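Local coordinates for membrane-bound lytic murein transglycosylase (Agrobacterium tumefaciens, PDB 2PNW), which probably cleaves the glycan strands of peptidoglycan without hydrolysis, leaving 1,6-anhydromuramic acid ends, as a lytic transglycosylase of the MltA family, at residues D10-R15 against D357-L362; V84-S89 against I365-Y370. All coordinates share one frame; numbering follows the deposited sequence.

Contact 1: D10-R15 against D357-L362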
ATOM      1  N   ASP A  10     -13.394  20.888   2.268  1.00 34.52           N
ATOM      2  CA  ASP A  10     -13.725  22.173   2.846  1.00 34.24           C
ATOM      3  C   ASP A  10     -12.634  22.657   3.777  1.00 33.21           C
ATOM      4  O   ASP A  10     -12.180  21.920   4.646  1.00 32.19           O
ATOM      5  CB  ASP A  10     -15.041  22.051   3.608  1.00 34.98           C
ATOM      6  CG  ASP A  10     -16.176  21.585   2.717  1.00 37.65           C
ATOM      7  OD1 ASP A  10     -16.635  22.389   1.874  1.00 41.15           O
ATOM      8  OD2 ASP A  10     -16.586  20.407   2.845  1.00 39.20           O
ATOM      9  N   GLU A  11     -12.236  23.912   3.598  1.00 32.33           N
ATOM     10  CA  GLU A  11     -11.173  24.492   4.410  1.00 32.00           C
ATOM     11  C   GLU A  11     -11.516  24.466   5.900  1.00 31.62           C
ATOM     12  O   GLU A  11     -12.652  24.747   6.288  1.00 30.73           O
ATOM     13  CB  GLU A  11     -10.884  25.921   3.959  1.00 32.09           C
ATOM     14  CG  GLU A  11      -9.738  26.574   4.710  1.00 31.91           C
ATOM     15  CD  GLU A  11      -9.339  27.924   4.154  1.00 33.41           C
ATOM     16  OE1 GLU A  11     -10.002  28.431   3.228  1.00 36.99           O
ATOM     17  OE2 GLU A  11      -8.343  28.485   4.649  1.00 36.29           O
ATOM     18  N   VAL A  12     -10.529  24.106   6.718  1.00 30.71           N
ATOM     19  CA  VAL A  12     -10.610  24.237   8.167  1.00 30.86           C
ATOM     20  C   VAL A  12      -9.361  24.987   8.619  1.00 31.45           C
ATOM     21  O   VAL A  12      -8.514  25.352   7.790  1.00 31.78           O
ATOM     22  CB  VAL A  12     -10.700  22.874   8.899  1.00 30.83           C
ATOM     23  CG1 VAL A  12     -12.003  22.146   8.581  1.00 30.94           C
ATOM     24  CG2 VAL A  12      -9.474  21.976   8.585  1.00 30.82           C
ATOM     25  N   SER A  13      -9.270  25.228   9.924  1.00 31.27           N
ATOM     26  CA  SER A  13      -8.108  25.803  10.559  1.00 31.60           C
ATOM     27  C   SER A  13      -7.330  24.683  11.241  1.00 31.54           C
ATOM     28  O   SER A  13      -7.903  23.627  11.530  1.00 31.22           O
ATOM     29  CB  SER A  13      -8.570  26.825  11.609  1.00 32.51           C
ATOM     30  OG  SER A  13      -7.612  26.949  12.653  1.00 35.55           O
ATOM     31  N   PHE A  14      -6.042  24.905  11.518  1.00 31.34           N
ATOM     32  CA  PHE A  14      -5.244  23.886  12.217  1.00 31.75           C
ATOM     33  C   PHE A  14      -5.786  23.600  13.630  1.00 32.90           C
ATOM     34  O   PHE A  14      -5.628  22.494  14.142  1.00 31.62           O
ATOM     35  CB  PHE A  14      -3.743  24.224  12.222  1.00 30.91           C
ATOM     36  CG  PHE A  14      -3.040  23.873  10.924  1.00 28.97           C
ATOM     37  CD1 PHE A  14      -2.542  22.586  10.705  1.00 28.96           C
ATOM     38  CD2 PHE A  14      -2.871  24.833   9.933  1.00 28.86           C
ATOM     39  CE1 PHE A  14      -1.885  22.258   9.504  1.00 28.33           C
ATOM     40  CE2 PHE A  14      -2.218  24.517   8.726  1.00 28.66           C
ATOM     41  CZ  PHE A  14      -1.731  23.217   8.519  1.00 27.38           C
ATOM     42  N   ARG A  15      -6.464  24.594  14.220  1.00 34.94           N
ATOM     43  CA  ARG A  15      -7.239  24.415  15.464  1.00 36.68           C
ATOM     44  C   ARG A  15      -8.361  23.383  15.360  1.00 36.68           C
ATOM     45  O   ARG A  15      -8.811  22.866  16.371  1.00 37.70           O
ATOM     46  CB  ARG A  15      -7.863  25.739  15.919  1.00 37.44           C
ATOM     47  CG  ARG A  15      -6.972  26.581  16.799  1.00 41.95           C
ATOM     48  CD  ARG A  15      -6.106  27.517  15.989  1.00 47.49           C
ATOM     49  NE  ARG A  15      -6.070  28.853  16.588  1.00 53.08           N
ATOM     50  CZ  ARG A  15      -5.422  29.896  16.068  1.00 55.03           C
ATOM     51  NH1 ARG A  15      -4.741  29.770  14.930  1.00 55.02           N
ATOM     52  NH2 ARG A  15      -5.450  31.070  16.693  1.00 55.67           N
ATOM     53  N   ASP A 357     -11.577  10.605  10.388  1.00 28.45           N
ATOM     54  CA  ASP A 357     -11.734  11.861   9.660  1.00 28.76           C
ATOM     55  C   ASP A 357     -10.423  12.126   8.918  1.00 27.49           C
ATOM     56  O   ASP A 357      -9.354  12.063   9.535  1.00 27.65           O
ATOM     57  CB  ASP A 357     -12.040  13.030  10.625  1.00 29.25           C
ATOM     58  CG  ASP A 357     -13.462  12.952  11.242  1.00 32.36           C
ATOM     59  OD1 ASP A 357     -14.356  12.310  10.646  1.00 34.29           O
ATOM     60  OD2 ASP A 357     -13.674  13.549  12.323  1.00 35.50           O
ATOM     61  N   PHE A 358     -10.513  12.404   7.616  1.00 26.45           N
ATOM     62  CA  PHE A 358      -9.338  12.717   6.772  1.00 25.90           C
ATOM     63  C   PHE A 358      -9.231  14.218   6.525  1.00 25.34           C
ATOM     64  O   PHE A 358     -10.211  14.834   6.125  1.00 25.42           O
ATOM     65  CB  PHE A 358      -9.478  12.025   5.405  1.00 25.60           C
ATOM     66  CG  PHE A 358      -9.037  10.586   5.391  1.00 26.04           C
ATOM     67  CD1 PHE A 358      -9.497   9.687   6.347  1.00 27.03           C
ATOM     68  CD2 PHE A 358      -8.168  10.133   4.403  1.00 25.20           C
ATOM     69  CE1 PHE A 358      -9.083   8.350   6.341  1.00 25.92           C
ATOM     70  CE2 PHE A 358      -7.758   8.794   4.362  1.00 25.42           C
ATOM     71  CZ  PHE A 358      -8.213   7.901   5.340  1.00 26.82           C
ATOM     72  N   TYR A 359      -8.060  14.812   6.757  1.00 25.17           N
ATOM     73  CA  TYR A 359      -7.829  16.216   6.390  1.00 24.69           C
ATOM     74  C   TYR A 359      -6.590  16.233   5.511  1.00 24.67           C
ATOM     75  O   TYR A 359      -5.562  15.693   5.903  1.00 25.62           O
ATOM     76  CB  TYR A 359      -7.584  17.114   7.618  1.00 25.47           C
ATOM     77  CG  TYR A 359      -8.623  17.054   8.723  1.00 25.86           C
ATOM     78  CD1 TYR A 359      -9.622  18.030   8.819  1.00 26.55           C
ATOM     79  CD2 TYR A 359      -8.602  16.031   9.672  1.00 25.67           C
ATOM     80  CE1 TYR A 359     -10.576  17.985   9.829  1.00 27.31           C
ATOM     81  CE2 TYR A 359      -9.568  15.963  10.694  1.00 26.67           C
ATOM     82  CZ  TYR A 359     -10.548  16.954  10.766  1.00 27.47           C
ATOM     83  OH  TYR A 359     -11.486  16.917  11.795  1.00 28.33           O
ATOM     84  N   ILE A 360      -6.670  16.849   4.339  1.00 23.67           N
ATOM     85  CA  ILE A 360      -5.504  16.938   3.452  1.00 23.37           C
ATOM     86  C   ILE A 360      -4.864  18.321   3.619  1.00 22.87           C
ATOM     87  O   ILE A 360      -5.571  19.337   3.808  1.00 23.09           O
ATOM     88  CB  ILE A 360      -5.875  16.605   1.955  1.00 22.78           C
ATOM     89  CG1 ILE A 360      -4.618  16.502   1.077  1.00 23.14           C
ATOM     90  CG2 ILE A 360      -6.861  17.635   1.370  1.00 23.96           C
ATOM     91  CD1 ILE A 360      -4.926  16.042  -0.377  1.00 23.76           C
ATOM     92  N   LEU A 361      -3.533  18.378   3.586  1.00 22.31           N
ATOM     93  CA  LEU A 361      -2.851  19.661   3.691  1.00 21.93           C
ATOM     94  C   LEU A 361      -2.391  20.043   2.295  1.00 22.42           C
ATOM     95  O   LEU A 361      -1.549  19.352   1.704  1.00 21.53           O
ATOM     96  CB  LEU A 361      -1.667  19.604   4.655  1.00 21.79           C
ATOM     97  CG  LEU A 361      -1.857  19.172   6.121  1.00 22.77           C
ATOM     98  CD1 LEU A 361      -0.600  19.527   6.920  1.00 25.99           C
ATOM     99  CD2 LEU A 361      -3.062  19.813   6.762  1.00 26.05           C
ATOM    100  N   LEU A 362      -2.956  21.118   1.751  1.00 22.82           N
ATOM    101  CA  LEU A 362      -2.570  21.552   0.395  1.00 22.88           C
ATOM    102  C   LEU A 362      -1.501  22.614   0.449  1.00 23.92           C
ATOM    103  O   LEU A 362      -1.597  23.536   1.256  1.00 23.94           O
ATOM    104  CB  LEU A 362      -3.774  22.080  -0.394  1.00 22.67           C
ATOM    105  CG  LEU A 362      -5.012  21.188  -0.481  1.00 22.13           C
ATOM    106  CD1 LEU A 362      -6.015  21.779  -1.447  1.00 20.56           C
ATOM    107  CD2 LEU A 362      -4.611  19.780  -0.935  1.00 23.28           C
TER
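Val12 and Tyr359 bring the two backbones closest, yet their CA atoms remain 8.7 Å apart, and the segments meet through two apolar pairs. In the first, CG2 of Val12 lies 4.0 Å from CD1 of Tyr359, with the side chains crossing at about a right angle. The Val12 side chain points toward the strand; with CG1 anti to the carbonyl carbon (chi1 -66°), CG2 falls between the backbone N and the carbonyl carbon, from where it meets the tyrosine ring obliquely. The second pair forms past the end of strand 8-11, where Phe14 begins a short 3-10 segment. Its ring reaches Leu361 through the far end: CE1 of Phe14 is 3.9 Å from CD2 of Leu361 and 4.0 Å from CD1. The latter methyl sits in the ring plane at the edge, whereas CD2 approaches obliquely. An ST turn spans Phe14: Ser13 OG accepts a hydrogen bond from the backbone N of Arg15 at 3.1 Å. Trp20 meets the Phe14 ring with the planes inclined by about 45°. Strand 83-89 lies between strands 8-11 and 353-363 and pairs antiparallel with both; Leu17 touches Val12 and Tyr359, and helix 72-82 adds Glu80 against Phe14 and Phe79 against Leu361.

Contact 2: V84-S89 against I365-Y370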
ATOM      1  N   VAL A  84      -2.413  24.542   3.773  1.00 23.81           N
ATOM      2  CA  VAL A  84      -3.770  24.839   4.236  1.00 24.53           C
ATOM      3  C   VAL A  84      -4.555  23.536   4.339  1.00 24.65           C
ATOM      4  O   VAL A  84      -4.615  22.792   3.360  1.00 23.79           O
ATOM      5  CB  VAL A  84      -4.488  25.776   3.250  1.00 25.10           C
ATOM      6  CG1 VAL A  84      -5.929  26.068   3.729  1.00 25.84           C
ATOM      7  CG2 VAL A  84      -3.696  27.068   3.050  1.00 25.27           C
ATOM      8  N   PRO A  85      -5.171  23.258   5.515  1.00 25.21           N
ATOM      9  CA  PRO A  85      -5.889  22.002   5.727  1.00 25.48           C
ATOM     10  C   PRO A  85      -7.348  22.051   5.264  1.00 26.28           C
ATOM     11  O   PRO A  85      -8.041  23.085   5.426  1.00 25.87           O
ATOM     12  CB  PRO A  85      -5.839  21.816   7.248  1.00 25.83           C
ATOM     13  CG  PRO A  85      -5.664  23.210   7.822  1.00 25.52           C
ATOM     14  CD  PRO A  85      -5.250  24.142   6.699  1.00 26.17           C
ATOM     15  N   PHE A  86      -7.807  20.928   4.721  1.00 26.57           N
ATOM     16  CA  PHE A  86      -9.176  20.773   4.223  1.00 26.71           C
ATOM     17  C   PHE A  86      -9.720  19.430   4.700  1.00 27.53           C
ATOM     18  O   PHE A  86      -9.054  18.402   4.547  1.00 26.42           O
ATOM     19  CB  PHE A  86      -9.185  20.761   2.695  1.00 26.76           C
ATOM     20  CG  PHE A  86      -8.832  22.070   2.065  1.00 26.45           C
ATOM     21  CD1 PHE A  86      -9.828  22.889   1.550  1.00 27.71           C
ATOM     22  CD2 PHE A  86      -7.512  22.483   1.967  1.00 26.57           C
ATOM     23  CE1 PHE A  86      -9.513  24.102   0.951  1.00 26.04           C
ATOM     24  CE2 PHE A  86      -7.186  23.702   1.379  1.00 27.90           C
ATOM     25  CZ  PHE A  86      -8.198  24.511   0.864  1.00 27.80           C
ATOM     26  N   ARG A  87     -10.915  19.440   5.281  1.00 27.41           N
ATOM     27  CA  ARG A  87     -11.607  18.205   5.641  1.00 29.50           C
ATOM     28  C   ARG A  87     -12.116  17.551   4.368  1.00 28.94           C
ATOM     29  O   ARG A  87     -12.731  18.210   3.528  1.00 29.29           O
ATOM     30  CB  ARG A  87     -12.792  18.499   6.574  1.00 29.21           C
ATOM     31  CG  ARG A  87     -13.476  17.258   7.144  1.00 30.82           C
ATOM     32  CD  ARG A  87     -14.696  17.634   8.024  1.00 33.49           C
ATOM     33  NE  ARG A  87     -14.262  18.101   9.345  1.00 40.98           N
ATOM     34  CZ  ARG A  87     -14.349  19.361   9.758  1.00 43.03           C
ATOM     35  NH1 ARG A  87     -14.891  20.287   8.967  1.00 46.95           N
ATOM     36  NH2 ARG A  87     -13.907  19.696  10.969  1.00 43.87           N
ATOM     37  N   ILE A  88     -11.841  16.264   4.208  1.00 29.20           N
ATOM     38  CA  ILE A  88     -12.400  15.508   3.089  1.00 29.43           C
ATOM     39  C   ILE A  88     -13.716  14.871   3.551  1.00 30.82           C
ATOM     40  O   ILE A  88     -13.742  14.145   4.544  1.00 30.89           O
ATOM     41  CB  ILE A  88     -11.430  14.424   2.577  1.00 28.98           C
ATOM     42  CG1 ILE A  88     -10.113  15.062   2.102  1.00 28.91           C
ATOM     43  CG2 ILE A  88     -12.084  13.593   1.446  1.00 28.39           C
ATOM     44  CD1 ILE A  88      -8.990  14.052   1.838  1.00 28.47           C
ATOM     45  N   SER A  89     -14.805  15.153   2.838  1.00 32.39           N
ATOM     46  CA  SER A  89     -16.109  14.563   3.188  1.00 34.15           C
ATOM     47  C   SER A  89     -16.638  13.690   2.058  1.00 35.03           C
ATOM     48  O   SER A  89     -17.045  14.224   1.020  1.00 35.38           O
ATOM     49  CB  SER A  89     -17.117  15.662   3.519  1.00 34.58           C
ATOM     50  OG  SER A  89     -16.757  16.338   4.708  1.00 36.02           O
ATOM     51  N   ILE A 365      -0.077  27.715  -2.475  1.00 34.82           N
ATOM     52  CA  ILE A 365      -0.408  28.194  -3.842  1.00 36.40           C
ATOM     53  C   ILE A 365      -1.530  27.395  -4.506  1.00 35.79           C
ATOM     54  O   ILE A 365      -2.388  27.975  -5.186  1.00 36.08           O
ATOM     55  CB  ILE A 365       0.811  28.270  -4.826  1.00 36.79           C
ATOM     56  CG1 ILE A 365       1.316  26.863  -5.210  1.00 37.77           C
ATOM     57  CG2 ILE A 365       1.922  29.181  -4.259  1.00 39.19           C
ATOM     58  CD1 ILE A 365       1.976  26.745  -6.610  1.00 37.70           C
ATOM     59  N   ALA A 366      -1.526  26.077  -4.304  1.00 34.75           N
ATOM     60  CA  ALA A 366      -2.570  25.203  -4.842  1.00 34.67           C
ATOM     61  C   ALA A 366      -3.895  25.399  -4.131  1.00 34.55           C
ATOM     62  O   ALA A 366      -4.958  25.210  -4.721  1.00 35.03           O
ATOM     63  CB  ALA A 366      -2.159  23.747  -4.743  1.00 34.02           C
ATOM     64  N   ALA A 367      -3.826  25.749  -2.851  1.00 34.14           N
ATOM     65  CA  ALA A 367      -5.004  25.785  -1.999  1.00 34.45           C
ATOM     66  C   ALA A 367      -6.052  26.813  -2.452  1.00 34.53           C
ATOM     67  O   ALA A 367      -7.256  26.602  -2.269  1.00 34.16           O
ATOM     68  CB  ALA A 367      -4.588  26.037  -0.548  1.00 34.01           C
ATOM     69  N   GLU A 368      -5.603  27.912  -3.049  1.00 35.42           N
ATOM     70  CA  GLU A 368      -6.519  29.009  -3.389  1.00 36.59           C
ATOM     71  C   GLU A 368      -7.726  28.601  -4.218  1.00 35.97           C
ATOM     72  O   GLU A 368      -8.855  28.966  -3.892  1.00 35.69           O
ATOM     73  CB  GLU A 368      -5.778  30.182  -4.039  1.00 37.69           C
ATOM     74  CG  GLU A 368      -5.272  31.209  -3.024  1.00 42.37           C
ATOM     75  CD  GLU A 368      -6.391  32.004  -2.338  1.00 47.80           C
ATOM     76  OE1 GLU A 368      -7.537  32.046  -2.860  1.00 48.93           O
ATOM     77  OE2 GLU A 368      -6.113  32.602  -1.269  1.00 51.14           O
ATOM     78  N   ARG A 369      -7.510  27.817  -5.270  1.00 35.07           N
ATOM     79  CA  ARG A 369      -8.634  27.368  -6.094  1.00 34.65           C
ATOM     80  C   ARG A 369      -9.635  26.453  -5.380  1.00 34.66           C
ATOM     81  O   ARG A 369     -10.746  26.262  -5.870  1.00 34.60           O
ATOM     82  CB  ARG A 369      -8.141  26.712  -7.390  1.00 34.68           C
ATOM     83  CG  ARG A 369      -7.504  25.327  -7.231  1.00 33.27           C
ATOM     84  CD  ARG A 369      -7.085  24.829  -8.615  1.00 33.12           C
ATOM     85  NE  ARG A 369      -6.369  23.550  -8.606  1.00 30.24           N
ATOM     86  CZ  ARG A 369      -5.063  23.428  -8.390  1.00 29.67           C
ATOM     87  NH1 ARG A 369      -4.496  22.223  -8.412  1.00 27.50           N
ATOM     88  NH2 ARG A 369      -4.329  24.503  -8.142  1.00 25.48           N
ATOM     89  N   TYR A 370      -9.248  25.867  -4.246  1.00 34.17           N
ATOM     90  CA  TYR A 370     -10.183  25.051  -3.465  1.00 34.60           C
ATOM     91  C   TYR A 370     -10.938  25.888  -2.433  1.00 36.36           C
ATOM     92  O   TYR A 370     -11.973  25.462  -1.927  1.00 36.35           O
ATOM     93  CB  TYR A 370      -9.467  23.870  -2.790  1.00 32.84           C
ATOM     94  CG  TYR A 370      -8.846  22.951  -3.809  1.00 30.36           C
ATOM     95  CD1 TYR A 370      -9.572  21.888  -4.358  1.00 29.29           C
ATOM     96  CD2 TYR A 370      -7.548  23.176  -4.274  1.00 27.38           C
ATOM     97  CE1 TYR A 370      -8.999  21.054  -5.339  1.00 27.13           C
ATOM     98  CE2 TYR A 370      -6.971  22.338  -5.244  1.00 25.50           C
ATOM     99  CZ  TYR A 370      -7.694  21.298  -5.764  1.00 27.66           C
ATOM    100  OH  TYR A 370      -7.129  20.500  -6.722  1.00 28.31           O
TER
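Phe86 extends from its strand toward the C-terminal turn and meets both Ala367 and Tyr370. Its CB points toward residues 365-370, and chi1 of -69°, with CG beside the backbone N, carries the ring out to them. Farther out, CD1 packs against the backbone N of Glu11 and CD2 against Leu362. The next pair of ring atoms makes the first contacts with the turn: CE1 of Phe86 comes within 3.7 Å of Tyr370 CB, and CE2 is 4.0 Å from Ala367 CB. At the tip, CZ lies 3.9 Å from the Ala367 carbonyl O, which also accepts a hydrogen bond from the backbone N of Tyr370 at 2.9 Å and so closes the turn. Alongside, the Ala367 methyl CB rests on Val84, 3.8 Å from its CB and equally near its CG2. Phe86 and Tyr370 cross at about a right angle; beyond CB the tyrosine leads away from the strand, and its OH is hydrogen-bonded to Leu50 O. Helix 364-367, which leads into this turn, follows strand 353-363, an antiparallel neighbour of strand 83-89. Ile9 and Leu362 touch Tyr370, while helix 54-66 lies beside Ala366 and holds Arg369 by a salt bridge from Glu56.

Overall arrangement
Contacts 1 and 2 have centres about 7 Å apart and lie on the same side of the molecule, their centres about 23 and 24 Å from its centre. Along the chain their segments alternate, in the order 10-15, 84-89, 357-362, 365-370. Strand 83-89 is the shared element, with strand 8-11 along one border and strand 353-363 along the other, and a probable backbone hydrogen bond, Val84 N to Leu362 O (2.8 Å), joins the contacts. Strand 353-363 runs directly into helix 364-367. Strands 8-11, 83-89 and 353-363 thus lie side by side, which brings the first and last modelled parts of the chain together.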